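Local structure of putative lipoprotein (Clostridium perfringens ATCC 13124, 4R7R) at residues S34-D39 with Q121-K126; V43-D48 with N112-E117; L69-I74 with V82-G87; Y86-I91 with S106-P111. The protein is of unknown function but, as a putative lipoprotein with an alpha-beta fold, may bind lipid or work at the cell membrane. All coordinates share one frame; numbering follows the deposited sequence.

Contact 1 of 4, residues S34-D39 with Q121-K126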
loop_
_atom_site.group_PDB
_atom_site.type_symbol
_atom_site.label_atom_id
_atom_site.label_comp_id
_atom_site.label_asym_id
_atom_site.label_seq_id
_atom_site.Cartn_x
_atom_site.Cartn_y
_atom_site.Cartn_z
ATOM N N SER A 34 -11.012 11.826 -7.219
ATOM C CA SER A 34 -10.317 11.888 -8.490
ATOM C C SER A 34 -9.246 10.798 -8.558
ATOM O O SER A 34 -8.625 10.448 -7.547
ATOM C CB SER A 34 -9.696 13.270 -8.682
ATOM O OG SER A 34 -8.921 13.630 -7.550
ATOM N N GLU A 35 -9.024 10.286 -9.761
ATOM C CA GLU A 35 -8.173 9.125 -9.989
ATOM C C GLU A 35 -6.982 9.466 -10.906
ATOM O O GLU A 35 -7.142 10.238 -11.853
ATOM C CB GLU A 35 -9.024 8.016 -10.595
ATOM C CG GLU A 35 -8.487 6.619 -10.432
ATOM C CD GLU A 35 -9.517 5.574 -10.808
ATOM O OE1 GLU A 35 -9.194 4.365 -10.735
ATOM O OE2 GLU A 35 -10.652 5.966 -11.168
ATOM N N VAL A 36 -5.793 8.920 -10.628
ATOM C CA VAL A 36 -4.646 9.100 -11.538
ATOM C C VAL A 36 -3.886 7.810 -11.797
ATOM O O VAL A 36 -3.866 6.914 -10.959
ATOM C CB VAL A 36 -3.611 10.135 -11.021
ATOM C CG1 VAL A 36 -4.171 11.515 -11.050
ATOM C CG2 VAL A 36 -3.113 9.777 -9.630
ATOM N N ILE A 37 -3.250 7.729 -12.958
ATOM C CA ILE A 37 -2.384 6.601 -13.285
ATOM C C ILE A 37 -0.946 6.895 -12.896
ATOM O O ILE A 37 -0.415 7.959 -13.229
ATOM C CB ILE A 37 -2.430 6.278 -14.777
ATOM C CG1 ILE A 37 -3.873 6.031 -15.204
ATOM C CG2 ILE A 37 -1.566 5.057 -15.089
ATOM C CD1 ILE A 37 -4.431 4.785 -14.572
ATOM N N VAL A 38 -0.307 5.971 -12.194
ATOM C CA VAL A 38 1.099 6.173 -11.861
ATOM C C VAL A 38 1.977 5.953 -13.104
ATOM O O VAL A 38 1.856 4.939 -13.796
ATOM C CB VAL A 38 1.555 5.253 -10.717
ATOM C CG1 VAL A 38 3.072 5.284 -10.581
ATOM C CG2 VAL A 38 0.895 5.684 -9.418
ATOM N N ASP A 39 2.846 6.917 -13.385
ATOM C CA ASP A 39 3.766 6.819 -14.521
ATOM C C ASP A 39 4.694 5.614 -14.413
ATOM O O ASP A 39 5.021 5.175 -13.307
ATOM C CB ASP A 39 4.616 8.091 -14.649
ATOM C CG ASP A 39 3.815 9.288 -15.104
ATOM O OD1 ASP A 39 2.755 9.086 -15.737
ATOM O OD2 ASP A 39 4.255 10.426 -14.844
ATOM N N GLN A 121 0.898 12.398 -2.774
ATOM C CA GLN A 121 0.733 13.837 -3.009
ATOM C C GLN A 121 1.582 14.253 -4.191
ATOM O O GLN A 121 1.185 15.095 -4.989
ATOM C CB GLN A 121 1.101 14.655 -1.771
ATOM C CG GLN A 121 0.039 14.620 -0.675
ATOM C CD GLN A 121 0.396 15.461 0.538
ATOM O OE1 GLN A 121 0.811 16.620 0.410
ATOM N NE2 GLN A 121 0.237 14.881 1.728
ATOM N N TYR A 122 2.744 13.616 -4.309
ATOM C CA TYR A 122 3.682 13.887 -5.386
ATOM C C TYR A 122 3.149 13.453 -6.761
ATOM O O TYR A 122 3.289 14.199 -7.739
ATOM C CB TYR A 122 5.020 13.202 -5.085
ATOM C CG TYR A 122 5.832 12.855 -6.306
ATOM C CD1 TYR A 122 6.583 13.816 -6.970
ATOM C CD2 TYR A 122 5.853 11.556 -6.790
ATOM C CE1 TYR A 122 7.322 13.489 -8.091
ATOM C CE2 TYR A 122 6.586 11.220 -7.906
ATOM C CZ TYR A 122 7.321 12.183 -8.551
ATOM O OH TYR A 122 8.045 11.817 -9.671
ATOM N N VAL A 123 2.544 12.265 -6.852
ATOM C CA VAL A 123 2.013 11.809 -8.138
ATOM C C VAL A 123 0.929 12.754 -8.638
ATOM O O VAL A 123 0.913 13.126 -9.812
ATOM C CB VAL A 123 1.428 10.393 -8.070
ATOM C CG1 VAL A 123 0.669 10.088 -9.360
ATOM C CG2 VAL A 123 2.525 9.373 -7.835
ATOM N N PHE A 124 0.052 13.172 -7.727
ATOM C CA PHE A 124 -1.016 14.106 -8.055
ATOM C C PHE A 124 -0.515 15.502 -8.441
ATOM O O PHE A 124 -1.118 16.165 -9.299
ATOM C CB PHE A 124 -1.993 14.222 -6.880
ATOM C CG PHE A 124 -2.986 13.106 -6.816
ATOM C CD1 PHE A 124 -2.820 12.060 -5.924
ATOM C CD2 PHE A 124 -4.075 13.087 -7.663
ATOM C CE1 PHE A 124 -3.728 11.013 -5.863
ATOM C CE2 PHE A 124 -4.993 12.042 -7.613
ATOM C CZ PHE A 124 -4.817 10.999 -6.709
ATOM N N ASN A 125 0.562 15.967 -7.813
ATOM C CA ASN A 125 1.000 17.344 -8.074
ATOM C C ASN A 125 1.740 17.400 -9.398
ATOM O O ASN A 125 1.706 18.402 -10.100
ATOM C CB ASN A 125 1.862 17.884 -6.932
ATOM C CG ASN A 125 1.061 18.098 -5.640
ATOM O OD1 ASN A 125 -0.137 18.435 -5.681
ATOM N ND2 ASN A 125 1.719 17.901 -4.490
ATOM N N LYS A 126 2.399 16.300 -9.730
ATOM C CA LYS A 126 2.918 16.080 -11.070
ATOM C C LYS A 126 1.832 16.291 -12.124
ATOM O O LYS A 126 1.993 17.092 -13.043
ATOM C CB LYS A 126 3.474 14.669 -11.175
ATOM C CG LYS A 126 4.925 14.580 -11.546
ATOM C CD LYS A 126 5.328 13.137 -11.467
ATOM C CE LYS A 126 6.531 12.850 -12.329
ATOM N NZ LYS A 126 6.691 11.377 -12.494
#
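Val36 presses its isopropyl group against one face of the Phe124 ring, and this pair is the heart of the contact. Starting from the strand, Val36 CB is already within 4.1 Å of Phe124 CE2. Both methyls meet CE2; CG1 also nears CD2, and CG2 also nears CZ. CG1, anti to the carbonyl carbon (chi1 -69°), comes to 3.6 Å from Phe124 CE2. CG2 lies further in over the face, displaced somewhat toward the rim, 3.7 Å from the ring centroid and 20° off its normal, which makes a CH-pi contact. The same methyl also touches Val123 CG1 at 3.8 Å, meeting both helix residues at once. At the edge of the ring, near its plane, Ser34 O sits 3.9 Å from Phe124 CZ. Further along the strand segment Val38 CG2 looks across to Val123 CG2, a looser apolar touch at 4.3 Å.

Polar tips close one end. Lys126 runs extended beyond CG and meets Asp39 tip to tip, NZ to OD2 at 3.5 Å, a rather long salt bridge. Its stronger partner is Asp42, whose carboxylate is also hydrogen-bonded to Tyr122 OH; a weak bond from Lys126 NZ to Tyr122 OH ties the cluster together.

Beside it in the sheet, Val36 bonds through its backbone to Leu27, and Leu27 touches Val123 as well. Here the last turn of helix 116-125 lies against an edge strand, 35-37, of an antiparallel sheet, the helix-on-sheet layering of an alpha-beta fold.

Contact 2 of 4, residues V43-D48 with N112-E117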
loop_
_atom_site.group_PDB
_atom_site.type_symbol
_atom_site.label_atom_id
_atom_site.label_comp_id
_atom_site.label_asym_id
_atom_site.label_seq_id
_atom_site.Cartn_x
_atom_site.Cartn_y
_atom_site.Cartn_z
ATOM N N VAL A 43 6.518 3.684 -10.858
ATOM C CA VAL A 43 5.835 2.472 -10.437
ATOM C C VAL A 43 6.722 1.578 -9.550
ATOM O O VAL A 43 6.214 0.751 -8.795
ATOM C CB VAL A 43 5.324 1.695 -11.687
ATOM C CG1 VAL A 43 6.028 0.343 -11.865
ATOM C CG2 VAL A 43 3.820 1.540 -11.622
ATOM N N ARG A 44 8.038 1.778 -9.604
ATOM C CA ARG A 44 8.976 0.945 -8.852
ATOM C C ARG A 44 8.839 1.125 -7.344
ATOM O O ARG A 44 9.488 0.404 -6.571
ATOM C CB ARG A 44 10.424 1.231 -9.265
ATOM C CG ARG A 44 10.883 2.678 -9.096
ATOM C CD ARG A 44 12.397 2.791 -9.287
ATOM N NE ARG A 44 13.119 2.147 -8.189
ATOM C CZ ARG A 44 14.380 1.723 -8.251
ATOM N NH1 ARG A 44 15.082 1.856 -9.370
ATOM N NH2 ARG A 44 14.935 1.152 -7.187
ATOM N N ILE A 45 7.990 2.076 -6.945
ATOM C CA ILE A 45 7.725 2.392 -5.543
ATOM C C ILE A 45 7.305 1.160 -4.759
ATOM O O ILE A 45 7.702 1.004 -3.612
ATOM C CB ILE A 45 6.618 3.506 -5.388
ATOM C CG1 ILE A 45 6.407 3.862 -3.914
ATOM C CG2 ILE A 45 5.292 3.085 -6.052
ATOM C CD1 ILE A 45 7.590 4.578 -3.275
ATOM N N ILE A 46 6.525 0.277 -5.371
ATOM C CA ILE A 46 5.987 -0.866 -4.632
ATOM C C ILE A 46 7.081 -1.868 -4.345
ATOM O O ILE A 46 7.252 -2.312 -3.209
ATOM C CB ILE A 46 4.841 -1.566 -5.388
ATOM C CG1 ILE A 46 3.702 -0.577 -5.648
ATOM C CG2 ILE A 46 4.322 -2.769 -4.590
ATOM C CD1 ILE A 46 3.399 0.354 -4.467
ATOM N N ASP A 47 7.830 -2.223 -5.372
ATOM C CA ASP A 47 8.957 -3.109 -5.188
ATOM C C ASP A 47 9.976 -2.607 -4.138
ATOM O O ASP A 47 10.481 -3.384 -3.312
ATOM C CB ASP A 47 9.653 -3.313 -6.510
ATOM C CG ASP A 47 10.546 -4.501 -6.491
ATOM O OD1 ASP A 47 10.077 -5.569 -6.025
ATOM O OD2 ASP A 47 11.716 -4.359 -6.915
ATOM N N ASP A 48 10.273 -1.308 -4.190
ATOM C CA ASP A 48 11.261 -0.695 -3.318
ATOM C C ASP A 48 10.733 -0.706 -1.888
ATOM O O ASP A 48 11.481 -0.943 -0.930
ATOM C CB ASP A 48 11.580 0.736 -3.771
ATOM C CG ASP A 48 12.373 0.787 -5.088
ATOM O OD1 ASP A 48 12.951 -0.251 -5.497
ATOM O OD2 ASP A 48 12.436 1.882 -5.708
ATOM N N ASN A 112 12.873 7.282 3.610
ATOM C CA ASN A 112 11.986 8.399 3.298
ATOM C C ASN A 112 11.420 8.345 1.879
ATOM O O ASN A 112 10.264 8.717 1.649
ATOM C CB ASN A 112 12.714 9.735 3.505
ATOM C CG ASN A 112 13.053 9.995 4.965
ATOM O OD1 ASN A 112 12.222 9.784 5.855
ATOM N ND2 ASN A 112 14.278 10.445 5.222
ATOM N N SER A 113 12.236 7.892 0.934
ATOM C CA SER A 113 11.824 7.798 -0.463
ATOM C C SER A 113 10.569 6.949 -0.679
ATOM O O SER A 113 9.766 7.248 -1.563
ATOM C CB SER A 113 12.962 7.223 -1.305
ATOM O OG SER A 113 13.926 8.214 -1.531
ATOM N N PHE A 114 10.411 5.905 0.131
ATOM C CA PHE A 114 9.313 4.962 -0.037
ATOM C C PHE A 114 8.115 5.235 0.885
ATOM O O PHE A 114 7.222 4.404 0.979
ATOM C CB PHE A 114 9.813 3.525 0.186
ATOM C CG PHE A 114 11.161 3.239 -0.439
ATOM C CD1 PHE A 114 11.509 3.787 -1.673
ATOM C CD2 PHE A 114 12.095 2.444 0.225
ATOM C CE1 PHE A 114 12.771 3.535 -2.237
ATOM C CE2 PHE A 114 13.351 2.193 -0.330
ATOM C CZ PHE A 114 13.688 2.736 -1.564
ATOM N N LYS A 115 8.077 6.375 1.572
ATOM C CA LYS A 115 6.872 6.723 2.346
ATOM C C LYS A 115 5.699 6.968 1.383
ATOM O O LYS A 115 5.849 7.687 0.400
ATOM C CB LYS A 115 7.094 7.967 3.213
ATOM C CG LYS A 115 8.187 7.854 4.262
ATOM C CD LYS A 115 7.761 6.992 5.444
ATOM C CE LYS A 115 8.634 7.286 6.668
ATOM N NZ LYS A 115 8.211 8.496 7.446
ATOM N N LEU A 116 4.534 6.396 1.665
ATOM C CA LEU A 116 3.442 6.402 0.697
ATOM C C LEU A 116 2.570 7.661 0.683
ATOM O O LEU A 116 2.137 8.084 -0.392
ATOM C CB LEU A 116 2.556 5.178 0.908
ATOM C CG LEU A 116 3.250 3.890 0.459
ATOM C CD1 LEU A 116 2.286 2.693 0.485
ATOM C CD2 LEU A 116 3.898 4.067 -0.914
ATOM N N GLU A 117 2.284 8.252 1.842
ATOM C CA GLU A 117 1.508 9.500 1.848
ATOM C C GLU A 117 2.213 10.643 1.055
ATOM O O GLU A 117 1.561 11.317 0.246
ATOM C CB GLU A 117 1.185 9.962 3.282
ATOM C CG GLU A 117 0.320 11.243 3.308
ATOM C CD GLU A 117 0.052 11.817 4.712
ATOM O OE1 GLU A 117 0.437 11.194 5.737
ATOM O OE2 GLU A 117 -0.559 12.913 4.783
#
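Asp48 and Phe114 meet at about a right angle, with the aliphatic part of the aspartate laid over a ring face. Asp48 CB stands 3.4 Å from Phe114 CE1 and 3.7 Å from the ring centroid, 22° off the normal, a CH-pi contact shifted toward the CE1-CZ rim. The carboxylate beyond it is turned 43° from the ring plane and points its oxygens to Arg44, one turn back in the chain. Arg44 takes it side-on: NE bonds to OD2 at 2.6 Å and NH2 to OD1 at 3.0 Å, both on the syn side, with the NE bond lying in the guanidinium plane. That double grip probably holds the carboxylate's rotation, whereas CB meets the ring because of where the helix places Asp48.

Two parts of the fold join here, the first turn of helix 45-52 and the short 3-10 turn that leads into helix 116-125, with Lys115 at the N-cap of the latter. Ile45 of the one helix and Leu116 at the start of the other touch strands of the same antiparallel sheet.

Beside the Asp48-Phe114 pair, Ile45 carries the buried side. Its CG1, anti to the backbone N (chi1 -177°), meets Leu116 CD2 at 3.9 Å, the two chains crossing at a slant. Ile45 CD1 comes to 3.7 Å from Phe114 CA, approaching the ring only obliquely. Ile45 also rests on Ile25 of strand 24-29, while Leu116 reaches Ile83, Ile85 and Leu49.

Contact 3 of 4, residues L69-I74 with V82-G87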
loop_
_atom_site.group_PDB
_atom_site.type_symbol
_atom_site.label_atom_id
_atom_site.label_comp_id
_atom_site.label_asym_id
_atom_site.label_seq_id
_atom_site.Cartn_x
_atom_site.Cartn_y
_atom_site.Cartn_z
ATOM N N LEU A 69 -6.646 8.481 3.399
ATOM C CA LEU A 69 -6.370 9.675 2.640
ATOM C C LEU A 69 -6.379 9.313 1.153
ATOM O O LEU A 69 -6.950 10.018 0.314
ATOM C CB LEU A 69 -5.024 10.267 3.067
ATOM C CG LEU A 69 -4.991 10.692 4.542
ATOM C CD1 LEU A 69 -3.638 11.272 4.898
ATOM C CD2 LEU A 69 -6.119 11.682 4.892
ATOM N N TYR A 70 -5.752 8.185 0.843
ATOM C CA TYR A 70 -5.595 7.738 -0.526
ATOM C C TYR A 70 -5.787 6.236 -0.622
ATOM O O TYR A 70 -5.598 5.496 0.360
ATOM C CB TYR A 70 -4.204 8.071 -1.073
ATOM C CG TYR A 70 -3.824 9.529 -1.079
ATOM C CD1 TYR A 70 -4.327 10.401 -2.049
ATOM C CD2 TYR A 70 -2.931 10.030 -0.141
ATOM C CE1 TYR A 70 -3.963 11.741 -2.067
ATOM C CE2 TYR A 70 -2.553 11.368 -0.161
ATOM C CZ TYR A 70 -3.075 12.216 -1.123
ATOM O OH TYR A 70 -2.706 13.538 -1.125
ATOM N N LYS A 71 -6.098 5.795 -1.832
ATOM C CA LYS A 71 -6.242 4.389 -2.126
ATOM C C LYS A 71 -5.360 4.060 -3.326
ATOM O O LYS A 71 -5.444 4.703 -4.383
ATOM C CB LYS A 71 -7.708 4.065 -2.398
ATOM C CG LYS A 71 -8.181 2.740 -1.857
ATOM C CD LYS A 71 -9.707 2.590 -2.017
ATOM C CE LYS A 71 -10.164 1.259 -1.460
ATOM N NZ LYS A 71 -10.117 1.248 0.017
ATOM N N ILE A 72 -4.494 3.075 -3.140
ATOM C CA ILE A 72 -3.619 2.584 -4.190
ATOM C C ILE A 72 -4.115 1.233 -4.766
ATOM O O ILE A 72 -4.205 0.221 -4.051
ATOM C CB ILE A 72 -2.180 2.443 -3.650
ATOM C CG1 ILE A 72 -1.680 3.796 -3.109
ATOM C CG2 ILE A 72 -1.253 1.874 -4.718
ATOM C CD1 ILE A 72 -0.194 3.826 -2.611
ATOM N N PHE A 73 -4.447 1.225 -6.054
ATOM C CA PHE A 73 -4.857 -0.007 -6.729
ATOM C C PHE A 73 -3.702 -0.575 -7.515
ATOM O O PHE A 73 -3.260 0.011 -8.508
ATOM C CB PHE A 73 -6.059 0.238 -7.645
ATOM C CG PHE A 73 -7.303 0.568 -6.893
ATOM C CD1 PHE A 73 -8.062 -0.435 -6.319
ATOM C CD2 PHE A 73 -7.686 1.889 -6.704
ATOM C CE1 PHE A 73 -9.206 -0.142 -5.600
ATOM C CE2 PHE A 73 -8.826 2.190 -5.990
ATOM C CZ PHE A 73 -9.589 1.168 -5.430
ATOM N N ILE A 74 -3.195 -1.707 -7.046
ATOM C CA ILE A 74 -2.097 -2.380 -7.720
ATOM C C ILE A 74 -2.674 -3.490 -8.583
ATOM O O ILE A 74 -3.241 -4.472 -8.084
ATOM C CB ILE A 74 -1.078 -2.947 -6.737
ATOM C CG1 ILE A 74 -0.536 -1.831 -5.849
ATOM C CG2 ILE A 74 0.060 -3.610 -7.486
ATOM C CD1 ILE A 74 0.280 -2.337 -4.684
ATOM N N VAL A 82 -4.937 -3.844 -2.893
ATOM C CA VAL A 82 -5.297 -2.510 -2.479
ATOM C C VAL A 82 -4.411 -2.109 -1.312
ATOM O O VAL A 82 -4.165 -2.902 -0.407
ATOM C CB VAL A 82 -6.804 -2.431 -2.085
ATOM C CG1 VAL A 82 -7.138 -1.098 -1.488
ATOM C CG2 VAL A 82 -7.687 -2.707 -3.296
ATOM N N ILE A 83 -3.900 -0.879 -1.353
ATOM C CA ILE A 83 -3.251 -0.304 -0.184
ATOM C C ILE A 83 -4.000 0.966 0.228
ATOM O O ILE A 83 -4.128 1.911 -0.569
ATOM C CB ILE A 83 -1.771 0.040 -0.436
ATOM C CG1 ILE A 83 -1.033 -1.141 -1.060
ATOM C CG2 ILE A 83 -1.090 0.468 0.868
ATOM C CD1 ILE A 83 0.395 -0.815 -1.457
ATOM N N ASP A 84 -4.509 0.990 1.457
ATOM C CA ASP A 84 -5.161 2.193 1.950
ATOM C C ASP A 84 -4.125 3.044 2.687
ATOM O O ASP A 84 -3.388 2.528 3.527
ATOM C CB ASP A 84 -6.346 1.844 2.860
ATOM C CG ASP A 84 -7.514 1.207 2.098
ATOM O OD1 ASP A 84 -7.682 1.512 0.893
ATOM O OD2 ASP A 84 -8.278 0.411 2.703
ATOM N N ILE A 85 -4.051 4.337 2.366
ATOM C CA ILE A 85 -3.083 5.219 3.019
ATOM C C ILE A 85 -3.728 6.115 4.091
ATOM O O ILE A 85 -4.598 6.939 3.785
ATOM C CB ILE A 85 -2.371 6.113 1.975
ATOM C CG1 ILE A 85 -1.825 5.259 0.820
ATOM C CG2 ILE A 85 -1.283 6.942 2.632
ATOM C CD1 ILE A 85 -0.925 4.148 1.286
ATOM N N TYR A 86 -3.301 5.957 5.342
ATOM C CA TYR A 86 -3.773 6.818 6.436
ATOM C C TYR A 86 -2.693 7.781 6.929
ATOM O O TYR A 86 -1.609 7.889 6.337
ATOM C CB TYR A 86 -4.263 5.974 7.612
ATOM C CG TYR A 86 -5.377 5.041 7.230
ATOM C CD1 TYR A 86 -6.710 5.411 7.388
ATOM C CD2 TYR A 86 -5.095 3.807 6.674
ATOM C CE1 TYR A 86 -7.728 4.571 7.025
ATOM C CE2 TYR A 86 -6.102 2.955 6.308
ATOM C CZ TYR A 86 -7.419 3.339 6.484
ATOM O OH TYR A 86 -8.410 2.470 6.103
ATOM N N GLY A 87 -2.991 8.477 8.020
ATOM C CA GLY A 87 -2.029 9.380 8.625
ATOM C C GLY A 87 -0.943 8.635 9.376
ATOM O O GLY A 87 -1.037 7.424 9.561
#
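Lys71 and Asp84 face each other as a non-hydrogen-bonded pair, their side chains running side by side in the same direction. Lys71 bends at its last torsion (chi4 73°), bringing NZ to 2.6 Å from Asp84 OD1 on the syn side, a short salt bridge. Lys71 CE meanwhile lies 3.8 Å from Val82 CG1, and Val82 CG2 meets Phe73 CE1 at the same distance.

On the face that carries Tyr70, Ile72, Ile83 and Ile85, isoleucines touch. Ile74 CD1 reaches Ile83 CD1 at 3.6 Å, and Ile72 CD1 lies 4.0 Å from Ile85 CD1.

What sets this register is the backbone. Ile72 and Ile83 bond mutually, N to O, at 2.8 and 2.9 Å, and Ile85 N gives an almost straight bond to Tyr70 O. One shell out, Tyr94 OH bonds both Lys71 NZ and Asp84 OD2, so the buried aspartate has partners for both oxygens. Ile85 packs on Leu116 of helix 116-125, and Ile72 on Ile25 and Leu27.

At the end of the pairing, Ile85 O takes Leu69 N at 2.6 Å and, weakly, Tyr70 N: a classic beta bulge at the open end of the antiparallel hairpin of strands 70-75 and 80-85.

Contact 4 of 4, residues Y86-I91 with S106-P111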
loop_
_atom_site.group_PDB
_atom_site.type_symbol
_atom_site.label_atom_id
_atom_site.label_comp_id
_atom_site.label_asym_id
_atom_site.label_seq_id
_atom_site.Cartn_x
_atom_site.Cartn_y
_atom_site.Cartn_z
ATOM N N TYR A 86 -3.301 5.957 5.342
ATOM C CA TYR A 86 -3.773 6.818 6.436
ATOM C C TYR A 86 -2.693 7.781 6.929
ATOM O O TYR A 86 -1.609 7.889 6.337
ATOM C CB TYR A 86 -4.263 5.974 7.612
ATOM C CG TYR A 86 -5.377 5.041 7.230
ATOM C CD1 TYR A 86 -6.710 5.411 7.388
ATOM C CD2 TYR A 86 -5.095 3.807 6.674
ATOM C CE1 TYR A 86 -7.728 4.571 7.025
ATOM C CE2 TYR A 86 -6.102 2.955 6.308
ATOM C CZ TYR A 86 -7.419 3.339 6.484
ATOM O OH TYR A 86 -8.410 2.470 6.103
ATOM N N GLY A 87 -2.991 8.477 8.020
ATOM C CA GLY A 87 -2.029 9.380 8.625
ATOM C C GLY A 87 -0.943 8.635 9.376
ATOM O O GLY A 87 -1.037 7.424 9.561
ATOM N N ASP A 88 0.098 9.357 9.784
ATOM C CA ASP A 88 1.162 8.801 10.620
ATOM C C ASP A 88 1.872 7.596 10.032
ATOM O O ASP A 88 2.426 6.799 10.787
ATOM C CB ASP A 88 0.608 8.406 11.987
ATOM C CG ASP A 88 0.368 9.595 12.879
ATOM O OD1 ASP A 88 0.450 10.754 12.386
ATOM O OD2 ASP A 88 0.101 9.364 14.083
ATOM N N ASP A 89 1.842 7.459 8.708
ATOM C CA ASP A 89 2.562 6.394 8.013
ATOM C C ASP A 89 1.948 5.018 8.267
ATOM O O ASP A 89 2.590 3.983 8.063
ATOM C CB ASP A 89 4.046 6.401 8.403
ATOM C CG ASP A 89 4.798 7.544 7.764
ATOM O OD1 ASP A 89 4.412 7.917 6.634
ATOM O OD2 ASP A 89 5.758 8.076 8.380
ATOM N N LEU A 90 0.694 5.019 8.697
ATOM C CA LEU A 90 -0.100 3.796 8.794
ATOM C C LEU A 90 -0.732 3.455 7.441
ATOM O O LEU A 90 -1.291 4.322 6.771
ATOM C CB LEU A 90 -1.189 3.964 9.867
ATOM C CG LEU A 90 -2.289 2.902 10.057
ATOM C CD1 LEU A 90 -1.720 1.558 10.554
ATOM C CD2 LEU A 90 -3.398 3.406 10.989
ATOM N N ILE A 91 -0.645 2.193 7.034
ATOM C CA ILE A 91 -1.302 1.740 5.813
ATOM C C ILE A 91 -1.951 0.378 6.063
ATOM O O ILE A 91 -1.619 -0.301 7.037
ATOM C CB ILE A 91 -0.319 1.619 4.623
ATOM C CG1 ILE A 91 0.583 0.403 4.800
ATOM C CG2 ILE A 91 0.538 2.874 4.449
ATOM C CD1 ILE A 91 1.348 0.057 3.555
ATOM N N SER A 106 2.999 -0.138 9.986
ATOM C CA SER A 106 3.504 1.201 10.259
ATOM C C SER A 106 4.794 1.399 9.468
ATOM O O SER A 106 5.660 0.518 9.449
ATOM C CB SER A 106 3.755 1.406 11.752
ATOM O OG SER A 106 4.384 2.659 11.994
ATOM N N LEU A 107 4.927 2.557 8.826
ATOM C CA LEU A 107 6.053 2.823 7.927
ATOM C C LEU A 107 7.002 3.871 8.454
ATOM O O LEU A 107 7.693 4.510 7.673
ATOM C CB LEU A 107 5.553 3.283 6.548
ATOM C CG LEU A 107 4.629 2.311 5.820
ATOM C CD1 LEU A 107 4.318 2.787 4.392
ATOM C CD2 LEU A 107 5.255 0.937 5.813
ATOM N N LYS A 108 7.042 4.072 9.760
ATOM C CA LYS A 108 7.884 5.135 10.298
ATOM C C LYS A 108 9.390 4.896 10.076
ATOM O O LYS A 108 10.141 5.851 9.811
ATOM C CB LYS A 108 7.585 5.341 11.783
ATOM C CG LYS A 108 6.359 6.194 12.007
ATOM C CD LYS A 108 5.553 5.734 13.206
ATOM C CE LYS A 108 4.239 6.502 13.293
ATOM N NZ LYS A 108 4.452 7.975 13.118
ATOM N N ASP A 109 9.838 3.645 10.153
ATOM C CA ASP A 109 11.277 3.386 10.046
ATOM C C ASP A 109 11.790 3.157 8.608
ATOM O O ASP A 109 12.993 3.038 8.395
ATOM C CB ASP A 109 11.678 2.186 10.938
ATOM C CG ASP A 109 10.965 0.886 10.558
ATOM O OD1 ASP A 109 11.130 -0.123 11.287
ATOM O OD2 ASP A 109 10.237 0.863 9.544
ATOM N N ILE A 110 10.904 3.099 7.621
ATOM C CA ILE A 110 11.361 2.771 6.270
ATOM C C ILE A 110 11.989 3.992 5.614
ATOM O O ILE A 110 11.749 5.116 6.046
ATOM C CB ILE A 110 10.223 2.233 5.381
ATOM C CG1 ILE A 110 9.280 3.353 4.999
ATOM C CG2 ILE A 110 9.510 1.043 6.049
ATOM C CD1 ILE A 110 8.666 3.122 3.679
ATOM N N PRO A 111 12.818 3.779 4.580
ATOM C CA PRO A 111 13.479 4.941 3.967
ATOM C C PRO A 111 12.485 6.008 3.475
ATOM O O PRO A 111 11.386 5.670 2.990
ATOM C CB PRO A 111 14.254 4.326 2.799
ATOM C CG PRO A 111 14.504 2.885 3.232
ATOM C CD PRO A 111 13.288 2.496 4.016
#
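Asp89 O accepts a hydrogen bond from Leu107 N at 2.8 Å, bent to 139° at the hydrogen, with the donor tilted 31° from the carbonyl plane. Next to it Leu90 and Ser106 form an antiparallel non-hydrogen-bonded pair, the end of the pairing between strands 90-95 and 103-106. Asp88 and Asp89 both have left-handed helical backbone angles. They lie in the turn of the hairpin from strand 80-85 to strand 90-95, where Tyr86 N bonds Leu90 O and Leu90 N bonds Gly87 O. Beyond Ser106 the second segment leaves the sheet for the loop to helix 116-125.

Leu107 CB lies 3.4 Å from Asp89 O and 3.9 Å from Asp89 CB. Its tip goes inward: CD1 meets Ile91 CG2 at 3.8 Å, the two chains crossing at about a right angle, and Ile91 in turn rests on Ile83 and Ile85.

On the outer side, Asp89 OD2 is held by Lys115 in a salt bridge. Lys108 NZ lies 4.9 Å from that oxygen and 4.7 Å from Asp88 OD2; the charged atoms are not in contact, and any attraction is probably weak. The Lys108 chain is bent at chi2 and chi4, and its CE lies 3.1 Å from Asp88 O.

How the contacts relate
Contact 1 closes the longest loop along the chain; contact 2 nests inside it, and contacts 3 and 4 inside contact 2, following one another and sharing Tyr86 and Gly87. Contacts 1, 3 and 4 reach the same antiparallel sheet: contact 1 at its edge strand 35-37, contact 3 in the middle, contact 4 beyond it. Helix 116-125 links contacts 1 and 2, its start in contact 2 and its end in contact 1, with centres 14 Å apart. Contacts 2, 3 and 4 have centres 11 to 12 Å apart and touch, whereas contacts 1 and 4 are about 9 Å apart at their nearest atoms. Contacts 1 and 2 thus anchor helix 116-125 to sheet and helix 45-52; contacts 3 and 4 join strands and turns.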